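Local coordinates for protein tartronate semialdehyde reductase (Salmonella typhimurium, PDB 1VPD) that probably reduces tartronate semialdehyde to D-glycerate with NADH or NADPH, the third step in the conversion of galactarate to D-glycerate, at residues 9-14 against 56-61; 43-46 against 50-53; 178-183 against 257-262; 247-252 against 261-266. All blocks are in the same frame, centred on the assembly; numbering follows the deposited sequence.

Contact 1: 9-14 against 56-61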
loop_
_atom_site.group_PDB
_atom_site.type_symbol
_atom_site.label_atom_id
_atom_site.label_comp_id
_atom_site.label_asym_id
_atom_site.label_seq_id
_atom_site.Cartn_x
_atom_site.Cartn_y
_atom_site.Cartn_z
ATOM N N GLY A 9 -17.562 -0.061 -7.098
ATOM C CA GLY A 9 -17.436 -0.948 -5.964
ATOM C C GLY A 9 -16.145 -0.600 -5.251
ATOM O O GLY A 9 -15.192 -0.211 -5.912
ATOM N N PHE A 10 -16.121 -0.728 -3.928
ATOM C CA PHE A 10 -14.879 -0.502 -3.175
ATOM C C PHE A 10 -14.840 -1.471 -2.014
ATOM O O PHE A 10 -15.659 -1.376 -1.093
ATOM C CB PHE A 10 -14.801 0.950 -2.701
ATOM C CG PHE A 10 -13.397 1.437 -2.443
ATOM C CD1 PHE A 10 -12.873 2.463 -3.205
ATOM C CD2 PHE A 10 -12.612 0.872 -1.449
ATOM C CE1 PHE A 10 -11.589 2.940 -2.975
ATOM C CE2 PHE A 10 -11.304 1.342 -1.232
ATOM C CZ PHE A 10 -10.819 2.385 -1.989
ATOM N N ILE A 11 -13.903 -2.426 -2.048
ATOM C CA ILE A 11 -13.835 -3.471 -1.048
ATOM C C ILE A 11 -12.469 -3.369 -0.374
ATOM O O ILE A 11 -11.445 -3.560 -1.031
ATOM C CB ILE A 11 -14.026 -4.856 -1.676
ATOM C CG1 ILE A 11 -15.383 -4.944 -2.390
ATOM C CG2 ILE A 11 -13.946 -5.923 -0.615
ATOM C CD1 ILE A 11 -15.591 -6.221 -3.155
ATOM N N GLY A 12 -12.485 -3.093 0.928
ATOM C CA GLY A 12 -11.289 -2.918 1.733
ATOM C C GLY A 12 -11.199 -1.483 2.190
ATOM O O GLY A 12 -10.757 -0.619 1.447
ATOM N N LEU A 13 -11.652 -1.234 3.417
ATOM C CA LEU A 13 -11.793 0.100 3.982
ATOM C C LEU A 13 -10.868 0.243 5.191
ATOM O O LEU A 13 -11.261 0.706 6.278
ATOM C CB LEU A 13 -13.259 0.342 4.379
ATOM C CG LEU A 13 -14.262 0.183 3.243
ATOM C CD1 LEU A 13 -15.676 0.369 3.776
ATOM C CD2 LEU A 13 -13.972 1.152 2.094
ATOM N N GLY A 14 -9.617 -0.167 5.002
ATOM C CA GLY A 14 -8.627 -0.095 6.067
ATOM C C GLY A 14 -7.935 1.266 6.127
ATOM O O GLY A 14 -8.464 2.290 5.682
ATOM N N LYS A 56 -19.869 -10.533 -4.431
ATOM C CA LYS A 56 -20.690 -10.922 -5.566
ATOM C C LYS A 56 -21.782 -9.879 -5.825
ATOM O O LYS A 56 -21.986 -9.459 -6.960
ATOM C CB LYS A 56 -21.306 -12.299 -5.317
ATOM C CG LYS A 56 -22.466 -12.687 -6.262
ATOM C CD LYS A 56 -22.961 -14.094 -5.983
ATOM C CE LYS A 56 -24.049 -14.511 -6.988
ATOM N NZ LYS A 56 -24.576 -15.852 -6.666
ATOM N N ALA A 57 -22.461 -9.448 -4.765
ATOM C CA ALA A 57 -23.519 -8.442 -4.900
ATOM C C ALA A 57 -22.975 -7.088 -5.306
ATOM O O ALA A 57 -23.612 -6.355 -6.047
ATOM C CB ALA A 57 -24.315 -8.319 -3.616
ATOM N N ILE A 58 -21.777 -6.738 -4.837
ATOM C CA ILE A 58 -21.152 -5.511 -5.312
ATOM C C ILE A 58 -20.894 -5.601 -6.817
ATOM O O ILE A 58 -21.190 -4.671 -7.549
ATOM C CB ILE A 58 -19.867 -5.228 -4.505
ATOM C CG1 ILE A 58 -20.285 -4.828 -3.086
ATOM C CG2 ILE A 58 -19.059 -4.127 -5.153
ATOM C CD1 ILE A 58 -19.164 -4.591 -2.139
ATOM N N ALA A 59 -20.388 -6.741 -7.271
ATOM C CA ALA A 59 -20.073 -6.930 -8.675
ATOM C C ALA A 59 -21.336 -6.939 -9.546
ATOM O O ALA A 59 -21.299 -6.505 -10.687
ATOM C CB ALA A 59 -19.302 -8.218 -8.863
ATOM N N GLU A 60 -22.444 -7.415 -9.000
ATOM C CA GLU A 60 -23.730 -7.390 -9.721
ATOM C C GLU A 60 -24.217 -5.967 -9.999
ATOM O O GLU A 60 -24.930 -5.718 -10.981
ATOM C CB GLU A 60 -24.780 -8.177 -8.933
ATOM C CG GLU A 60 -24.566 -9.675 -9.037
ATOM C CD GLU A 60 -25.389 -10.518 -8.084
ATOM O OE1 GLU A 60 -25.854 -10.026 -7.039
ATOM O OE2 GLU A 60 -25.537 -11.721 -8.388
ATOM N N GLN A 61 -23.832 -5.029 -9.141
ATOM C CA GLN A 61 -24.287 -3.649 -9.196
ATOM C C GLN A 61 -23.304 -2.645 -9.797
ATOM O O GLN A 61 -23.701 -1.527 -10.120
ATOM C CB GLN A 61 -24.627 -3.173 -7.784
ATOM C CG GLN A 61 -25.719 -3.963 -7.092
ATOM C CD GLN A 61 -25.831 -3.572 -5.636
ATOM O OE1 GLN A 61 -25.731 -2.395 -5.305
ATOM N NE2 GLN A 61 -26.039 -4.545 -4.777
#
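Ile-58 meets no aromatic face as it packs on Gly-9 and Ile-11: the one ring in these segments, that of Phe-10, leaves the strand in the other direction. At the edge of that ring, and in its plane, lies Gly-12 O, 3.4 Å from Phe-10 CE2, while the ring itself packs on Met-20, Ser-21 and Leu-24 of helix 17-26. The contact proper is therefore wholly aliphatic, and it illustrates how one branched side chain can fasten a helix to a strand. Ile-58 reaches out with two prongs. A chi1 of -70° sets CG1 beside the backbone N and leaves CG2 opposite it; Ile-58 CG2 comes down on the bare backbone of Gly-9, 3.7 Å from Gly-9 CA, an approach possible because glycine has no side chain to intervene. The second prong is the ethyl branch, extended so that Ile-58 CD1 lies 3.8 Å from Ile-11 CG1 and 4.1 Å from Ile-11 CD1. Here the two isoleucines run alongside in opposite directions, each sliding past the other. All three residues are buried, and no hydrogen bond crosses between the segments. Just beyond the strand, Gly-12 and Gly-14 fit a Rossmann-type GxGxxG turn, consistent with the predicted NAD(+) site, and Leu-13 N is hydrogen-bonded to Asp-35 OD1. Strand 7-11 is bonded through its backbone to strand 30-34 on one flank and strand 64-67 on the other. Helix 55-61 lies over all three, with Ile-58 also touching Val-32 and Ser-34, and Ala-59 touching Ile-65; helix 17-26 takes Phe-10 on the opposite face of the sheet.

Contact 2: 43-46 against 50-53; sequences DVIA and ETAS
Ile-45 and Thr-51 cross obliquely, methyl against methyl, at the outer border of the sheet. The CB of Ile-45 does not aim at the strand but lies off to one side; the ethyl branch makes up the difference. With CG1 anti to the carbonyl carbon (chi1 -76°) and the chain extended beyond it, Ile-45 CD1 arrives 3.6 Å from Thr-51 CG2. The same methyl is also 4.0 Å from Thr-51 CB, so it meets the CB-CG2 bond of the threonine. Lower down the branch, Ile-45 CG1 grazes the backbone, 4.5 Å from Glu-50 C. Because Ile-45 is modelled in two conformations, this description holds for one of them, and the second may pack differently.

Thr-51 is turned to serve two neighbours. Its OG1 lies across the CA-CB bond from the backbone N (chi1 -173°) and is hydrogen-bonded to Val-33 O of the adjacent strand, which leaves CG2 between the backbone N and carbonyl carbon, directed at the isoleucine. The CB of Glu-50 points away from the helix, and its carboxylate forms a salt bridge with Lys-7. The contact is a surface one, with Ile-45 and Glu-50 exposed; the more buried side of helix 38-46 is marked by Val-44, which packs on Val-33 and Leu-13.

The principle is that of a connecting helix folded back on the strand it leads to. Strand 30-34, helix 38-46 and the short strand 50-51 form a beta-alpha-beta crossover, the repeating unit of the Rossmann fold, here its last step to the sheet edge.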
loop_
_atom_site.group_PDB
_atom_site.type_symbol
_atom_site.label_atom_id
_atom_site.label_comp_id
_atom_site.label_asym_id
_atom_site.label_seq_id
_atom_site.Cartn_x
_atom_site.Cartn_y
_atom_site.Cartn_z
ATOM N N ASP A 43 -18.824 3.943 8.767
ATOM C CA ASP A 43 -18.156 5.228 8.612
ATOM C C ASP A 43 -18.252 5.731 7.173
ATOM O O ASP A 43 -18.518 6.897 6.917
ATOM C CB ASP A 43 -16.688 5.052 9.021
ATOM C CG ASP A 43 -15.920 6.343 9.040
ATOM O OD1 ASP A 43 -15.113 6.517 9.978
ATOM O OD2 ASP A 43 -16.030 7.234 8.170
ATOM N N VAL A 44 -18.018 4.846 6.209
ATOM C CA VAL A 44 -18.015 5.239 4.825
ATOM C C VAL A 44 -19.452 5.452 4.300
ATOM O O VAL A 44 -19.675 6.332 3.492
ATOM C CB VAL A 44 -17.173 4.247 3.959
ATOM C CG1 VAL A 44 -17.206 4.632 2.519
ATOM C CG2 VAL A 44 -15.708 4.237 4.454
ATOM N N ILE A 45 -20.415 4.684 4.793
ATOM C CA ILE A 45 -21.817 4.973 4.431
ATOM C C ILE A 45 -22.236 6.324 4.994
ATOM O O ILE A 45 -22.963 7.049 4.352
ATOM C CB ILE A 45 -22.755 3.916 5.100
ATOM C CG1 ILE A 45 -22.698 2.570 4.386
ATOM C CG2 ILE A 45 -24.223 4.419 5.180
ATOM C CD1 ILE A 45 -23.408 1.460 5.152
ATOM N N ALA A 46 -21.738 6.681 6.168
ATOM C CA ALA A 46 -22.051 7.994 6.745
ATOM C C ALA A 46 -21.519 9.129 5.860
ATOM O O ALA A 46 -22.093 10.214 5.841
ATOM C CB ALA A 46 -21.528 8.088 8.172
ATOM N N GLU A 50 -23.202 3.578 -0.434
ATOM C CA GLU A 50 -24.027 2.413 -0.163
ATOM C C GLU A 50 -23.163 1.200 0.147
ATOM O O GLU A 50 -21.929 1.277 0.093
ATOM C CB GLU A 50 -24.911 2.125 -1.370
ATOM C CG GLU A 50 -25.864 3.266 -1.662
ATOM C CD GLU A 50 -26.867 2.893 -2.706
ATOM O OE1 GLU A 50 -26.427 2.639 -3.846
ATOM O OE2 GLU A 50 -28.078 2.843 -2.352
ATOM N N THR A 51 -23.809 0.095 0.509
ATOM C CA THR A 51 -23.121 -1.160 0.812
ATOM C C THR A 51 -23.920 -2.369 0.313
ATOM O O THR A 51 -25.079 -2.232 -0.086
ATOM C CB THR A 51 -22.808 -1.249 2.318
ATOM O OG1 THR A 51 -21.999 -2.397 2.591
ATOM C CG2 THR A 51 -24.097 -1.447 3.179
ATOM N N ALA A 52 -23.274 -3.526 0.258
ATOM C CA ALA A 52 -23.939 -4.795 -0.033
ATOM C C ALA A 52 -23.268 -5.888 0.767
ATOM O O ALA A 52 -22.147 -5.693 1.238
ATOM C CB ALA A 52 -23.896 -5.104 -1.524
ATOM N N SER A 53 -23.925 -7.041 0.890
ATOM C CA SER A 53 -23.529 -8.066 1.857
ATOM C C SER A 53 -22.403 -8.977 1.363
ATOM O O SER A 53 -21.823 -9.726 2.157
ATOM C CB SER A 53 -24.740 -8.920 2.278
ATOM O OG SER A 53 -25.668 -8.161 3.072
#

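Contact 3: 178-183 against 257-262; sequences NQVIVA and AQLPLT
Helix-to-helix packing in the all-helical C-terminal part of the enzyme brings Val-180, on the long helix 170-198, against Thr-262 in the first turn of helix 260-274. Here a threonine oxygen meets the methyl groups of a valine. The two side chains cross at about a right angle, and the oxygen settles into the fork of the valine. Thr-262 OG1 lies 3.2 Å from Val-180 CG1 and 3.4 Å from Val-180 CG2, a tight fit for oxygen against carbon. The valine's chi1 of 165° places CG1 beside its carbonyl carbon and CG2 beside its N, which presents both methyls to the hydroxyl. No hydrogen bond links the segments.

The preceding residue, Gln-179, has other partners: its carbonyl is bonded to His-241 and its side chain to Asp-244 and to a tartrate probably taken up from the crystallisation liquor. Lys-175, the predicted active-site residue, has its side chain about 10 Å from that of Val-180, so the contact lies near that site without being part of it. A lighter apolar touch comes from Leu-259, the N-cap residue of helix 260-274, whose CD2 ends 4.4 Å from Val-180 CG2.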
loop_
_atom_site.group_PDB
_atom_site.type_symbol
_atom_site.label_atom_id
_atom_site.label_comp_id
_atom_site.label_asym_id
_atom_site.label_seq_id
_atom_site.Cartn_x
_atom_site.Cartn_y
_atom_site.Cartn_z
ATOM N N ASN A 178 9.282 0.281 -5.317
ATOM C CA ASN A 178 8.858 1.307 -4.372
ATOM C C ASN A 178 9.124 0.908 -2.930
ATOM O O ASN A 178 9.655 1.691 -2.148
ATOM C CB ASN A 178 7.355 1.579 -4.564
ATOM C CG ASN A 178 6.871 2.788 -3.808
ATOM O OD1 ASN A 178 6.584 2.733 -2.577
ATOM N ND2 ASN A 178 6.730 3.880 -4.519
ATOM N N GLN A 179 8.774 -0.327 -2.593
ATOM C CA GLN A 179 8.851 -0.796 -1.218
ATOM C C GLN A 179 10.272 -1.092 -0.793
ATOM O O GLN A 179 10.588 -0.989 0.378
ATOM C CB GLN A 179 7.969 -2.030 -1.032
ATOM C CG GLN A 179 6.451 -1.718 -1.110
ATOM C CD GLN A 179 6.022 -0.595 -0.195
ATOM O OE1 GLN A 179 6.185 0.581 -0.520
ATOM N NE2 GLN A 179 5.499 -0.957 0.973
ATOM N N VAL A 180 11.127 -1.455 -1.747
ATOM C CA VAL A 180 12.562 -1.527 -1.507
ATOM C C VAL A 180 13.052 -0.146 -1.092
ATOM O O VAL A 180 13.739 -0.009 -0.063
ATOM C CB VAL A 180 13.320 -2.032 -2.774
ATOM C CG1 VAL A 180 14.833 -1.761 -2.677
ATOM C CG2 VAL A 180 13.040 -3.515 -2.995
ATOM N N ILE A 181 12.711 0.871 -1.864
ATOM C CA ILE A 181 13.173 2.222 -1.542
ATOM C C ILE A 181 12.630 2.691 -0.187
ATOM O O ILE A 181 13.363 3.251 0.617
ATOM C CB ILE A 181 12.828 3.221 -2.661
ATOM C CG1 ILE A 181 13.777 2.986 -3.838
ATOM C CG2 ILE A 181 12.971 4.654 -2.156
ATOM C CD1 ILE A 181 13.257 3.588 -5.152
ATOM N N VAL A 182 11.350 2.481 0.071
ATOM C CA VAL A 182 10.785 2.970 1.317
ATOM C C VAL A 182 11.463 2.312 2.521
ATOM O O VAL A 182 11.837 2.997 3.480
ATOM C CB VAL A 182 9.260 2.799 1.351
ATOM C CG1 VAL A 182 8.706 3.182 2.717
ATOM C CG2 VAL A 182 8.598 3.665 0.264
ATOM N N ALA A 183 11.619 0.989 2.488
ATOM C CA ALA A 183 12.254 0.285 3.595
ATOM C C ALA A 183 13.664 0.796 3.813
ATOM O O ALA A 183 14.043 1.065 4.942
ATOM C CB ALA A 183 12.275 -1.200 3.382
ATOM N N ALA A 257 18.094 -10.566 -10.157
ATOM C CA ALA A 257 18.520 -9.227 -9.794
ATOM C C ALA A 257 19.435 -9.315 -8.543
ATOM O O ALA A 257 19.997 -10.380 -8.248
ATOM C CB ALA A 257 17.321 -8.308 -9.598
ATOM N N GLN A 258 19.655 -8.198 -7.875
ATOM C CA GLN A 258 20.674 -8.092 -6.831
ATOM C C GLN A 258 20.113 -7.232 -5.691
ATOM O O GLN A 258 19.981 -6.013 -5.818
ATOM C CB GLN A 258 21.917 -7.446 -7.452
ATOM C CG GLN A 258 23.097 -7.277 -6.534
ATOM C CD GLN A 258 23.616 -8.579 -5.915
ATOM O OE1 GLN A 258 23.563 -9.694 -6.523
ATOM N NE2 GLN A 258 24.147 -8.443 -4.725
ATOM N N LEU A 259 19.761 -7.882 -4.580
ATOM C CA LEU A 259 18.987 -7.235 -3.518
ATOM C C LEU A 259 19.657 -7.339 -2.130
ATOM O O LEU A 259 19.003 -7.689 -1.141
ATOM C CB LEU A 259 17.558 -7.806 -3.497
ATOM C CG LEU A 259 16.452 -6.785 -3.747
ATOM C CD1 LEU A 259 16.508 -6.257 -5.195
ATOM C CD2 LEU A 259 15.076 -7.356 -3.420
ATOM N N PRO A 260 20.933 -6.967 -2.023
ATOM C CA PRO A 260 21.633 -7.095 -0.734
ATOM C C PRO A 260 21.071 -6.239 0.396
ATOM O O PRO A 260 20.964 -6.724 1.550
ATOM C CB PRO A 260 23.075 -6.684 -1.067
ATOM C CG PRO A 260 22.938 -5.777 -2.289
ATOM C CD PRO A 260 21.811 -6.412 -3.077
ATOM N N LEU A 261 20.738 -4.984 0.114
ATOM C CA LEU A 261 20.298 -4.100 1.206
ATOM C C LEU A 261 18.897 -4.491 1.684
ATOM O O LEU A 261 18.632 -4.521 2.881
ATOM C CB LEU A 261 20.393 -2.640 0.809
ATOM C CG LEU A 261 21.800 -2.197 0.395
ATOM C CD1 LEU A 261 21.739 -0.735 -0.021
ATOM C CD2 LEU A 261 22.847 -2.380 1.498
ATOM N N THR A 262 18.028 -4.844 0.746
ATOM C CA THR A 262 16.698 -5.355 1.054
ATOM C C THR A 262 16.803 -6.641 1.869
ATOM O O THR A 262 16.090 -6.821 2.865
ATOM C CB THR A 262 15.899 -5.603 -0.251
ATOM O OG1 THR A 262 15.685 -4.372 -0.956
ATOM C CG2 THR A 262 14.533 -6.138 0.059
#

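Contact 4: 247-252 against 261-266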
loop_
_atom_site.group_PDB
_atom_site.type_symbol
_atom_site.label_atom_id
_atom_site.label_comp_id
_atom_site.label_asym_id
_atom_site.label_seq_id
_atom_site.Cartn_x
_atom_site.Cartn_y
_atom_site.Cartn_z
ATOM N N ASN A 247 8.050 -10.513 -1.195
ATOM C CA ASN A 247 7.722 -10.498 -2.612
ATOM C C ASN A 247 8.861 -9.928 -3.466
ATOM O O ASN A 247 9.169 -10.475 -4.533
ATOM C CB ASN A 247 6.418 -9.736 -2.853
ATOM C CG ASN A 247 5.199 -10.485 -2.324
ATOM O OD1 ASN A 247 5.237 -11.725 -2.110
ATOM N ND2 ASN A 247 4.091 -9.761 -2.144
ATOM N N ALA A 248 9.510 -8.867 -2.976
ATOM C CA ALA A 248 10.624 -8.263 -3.710
ATOM C C ALA A 248 11.781 -9.241 -3.849
ATOM O O ALA A 248 12.364 -9.398 -4.927
ATOM C CB ALA A 248 11.071 -6.981 -3.057
ATOM N N LEU A 249 12.099 -9.924 -2.760
ATOM C CA LEU A 249 13.182 -10.903 -2.762
ATOM C C LEU A 249 12.848 -12.090 -3.650
ATOM O O LEU A 249 13.705 -12.559 -4.401
ATOM C CB LEU A 249 13.484 -11.349 -1.329
ATOM C CG LEU A 249 14.230 -10.284 -0.521
ATOM C CD1 LEU A 249 14.025 -10.517 0.967
ATOM C CD2 LEU A 249 15.699 -10.252 -0.822
ATOM N N ASP A 250 11.602 -12.556 -3.602
ATOM C CA ASP A 250 11.162 -13.651 -4.465
ATOM C C ASP A 250 11.309 -13.255 -5.938
ATOM O O ASP A 250 11.819 -14.031 -6.748
ATOM C CB ASP A 250 9.707 -14.019 -4.210
ATOM C CG ASP A 250 9.492 -14.822 -2.930
ATOM O OD1 ASP A 250 10.469 -15.314 -2.299
ATOM O OD2 ASP A 250 8.328 -15.020 -2.512
ATOM N N THR A 251 10.881 -12.043 -6.270
ATOM C CA THR A 251 10.998 -11.584 -7.658
ATOM C C THR A 251 12.460 -11.479 -8.074
ATOM O O THR A 251 12.838 -11.929 -9.155
ATOM C CB THR A 251 10.259 -10.284 -7.829
ATOM O OG1 THR A 251 8.855 -10.526 -7.689
ATOM C CG2 THR A 251 10.438 -9.757 -9.238
ATOM N N SER A 252 13.287 -10.916 -7.204
ATOM C CA SER A 252 14.725 -10.795 -7.470
ATOM C C SER A 252 15.369 -12.161 -7.704
ATOM O O SER A 252 16.174 -12.335 -8.622
ATOM C CB SER A 252 15.412 -10.061 -6.327
ATOM O OG SER A 252 16.756 -9.755 -6.625
ATOM N N LEU A 261 20.738 -4.984 0.114
ATOM C CA LEU A 261 20.298 -4.100 1.206
ATOM C C LEU A 261 18.897 -4.491 1.684
ATOM O O LEU A 261 18.632 -4.521 2.881
ATOM C CB LEU A 261 20.393 -2.640 0.809
ATOM C CG LEU A 261 21.800 -2.197 0.395
ATOM C CD1 LEU A 261 21.739 -0.735 -0.021
ATOM C CD2 LEU A 261 22.847 -2.380 1.498
ATOM N N THR A 262 18.028 -4.844 0.746
ATOM C CA THR A 262 16.698 -5.355 1.054
ATOM C C THR A 262 16.803 -6.641 1.869
ATOM O O THR A 262 16.090 -6.821 2.865
ATOM C CB THR A 262 15.899 -5.603 -0.251
ATOM O OG1 THR A 262 15.685 -4.372 -0.956
ATOM C CG2 THR A 262 14.533 -6.138 0.059
ATOM N N ALA A 263 17.698 -7.536 1.469
ATOM C CA ALA A 263 17.898 -8.779 2.221
ATOM C C ALA A 263 18.305 -8.475 3.664
ATOM O O ALA A 263 17.797 -9.103 4.608
ATOM C CB ALA A 263 18.895 -9.667 1.550
ATOM N N ALA A 264 19.183 -7.494 3.852
ATOM C CA ALA A 264 19.591 -7.087 5.203
ATOM C C ALA A 264 18.443 -6.483 5.990
ATOM O O ALA A 264 18.227 -6.856 7.158
ATOM C CB ALA A 264 20.762 -6.121 5.163
ATOM N N VAL A 265 17.697 -5.567 5.387
ATOM C CA VAL A 265 16.591 -4.927 6.122
ATOM C C VAL A 265 15.469 -5.927 6.437
ATOM O O VAL A 265 14.848 -5.849 7.498
ATOM C CB VAL A 265 16.109 -3.665 5.405
ATOM C CG1 VAL A 265 14.855 -3.116 6.054
ATOM C CG2 VAL A 265 17.222 -2.639 5.413
HETATM N N MSE A 266 15.272 -6.911 5.572
HETATM C CA MSE A 266 14.357 -8.007 5.869
HETATM C C MSE A 266 14.709 -8.712 7.178
HETATM O O MSE A 266 13.809 -8.955 7.996
HETATM C CB MSE A 266 14.279 -9.020 4.729
HETATM C CG MSE A 266 13.597 -10.326 5.086
HETATM SE SE MSE A 266 11.700 -10.059 5.562
HETATM C CE MSE A 266 10.918 -10.996 4.051
#
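Leu-249 carries the whole apolar contact, its branches spread over Thr-262, Ala-263 and Met-266. The two methyls part company: Leu-249 CD2 rests on the helix surface, 4.0 Å from Ala-263 CB, while CD1 lies against the base of Met-266, about one turn further along, 4.1 Å from both Met-266 CB and Met-266 CG. Between them, Leu-249 CG lies 4.2 Å from Thr-262 CG2, where leucine and threonine slide past each other in opposite directions. Leu-249 and Met-266, the latter present as selenomethionine, meet at a slant. A chi1 of 167° helps to bring Met-266 CG, like CB, beside that leucine methyl, and the bent chain beyond touches Ala-246 and Ile-242, about one and two turns before Leu-249 on helix 238-255.

Polar interactions do not join the segments; hydrogen bonding stays within each helix, as in Met-266 N to Thr-262 O at 2.8 Å. The spacing is accordingly that of side-chain packing: the axes of segments 247-252 and 261-266 come within 10.3 Å.

These segments run at 143° to each other, roughly antiparallel, and only a short loop separates their helices in sequence. Helices 238-255 and 260-274 thus form a helical hairpin, closed near its turn by Leu-249, which also touches Leu-259 in the connection.

Two clusters make up the set, one in the nucleotide-binding Rossmann part and one in the helical C-terminal part. Contact 2 is nested along the chain inside the loop closed by contact 1; their centres are 10 Å apart, both reach the same sheet, and Ala-52 packs on Ala-57 and Ile-58 to join them. Contacts 3 and 4 follow later in sequence, have centres 6 Å apart and share Leu-261 and Thr-262 on helix 260-274, so that Thr-262 is packed from two helices. Between the clusters the centres lie 33 to 38 Å apart, on opposite sides of the chain's centre. Each pair thus lies within its own part of the fold, and none of the four contacts bridges the two; the predicted active-site lysine belongs to the second.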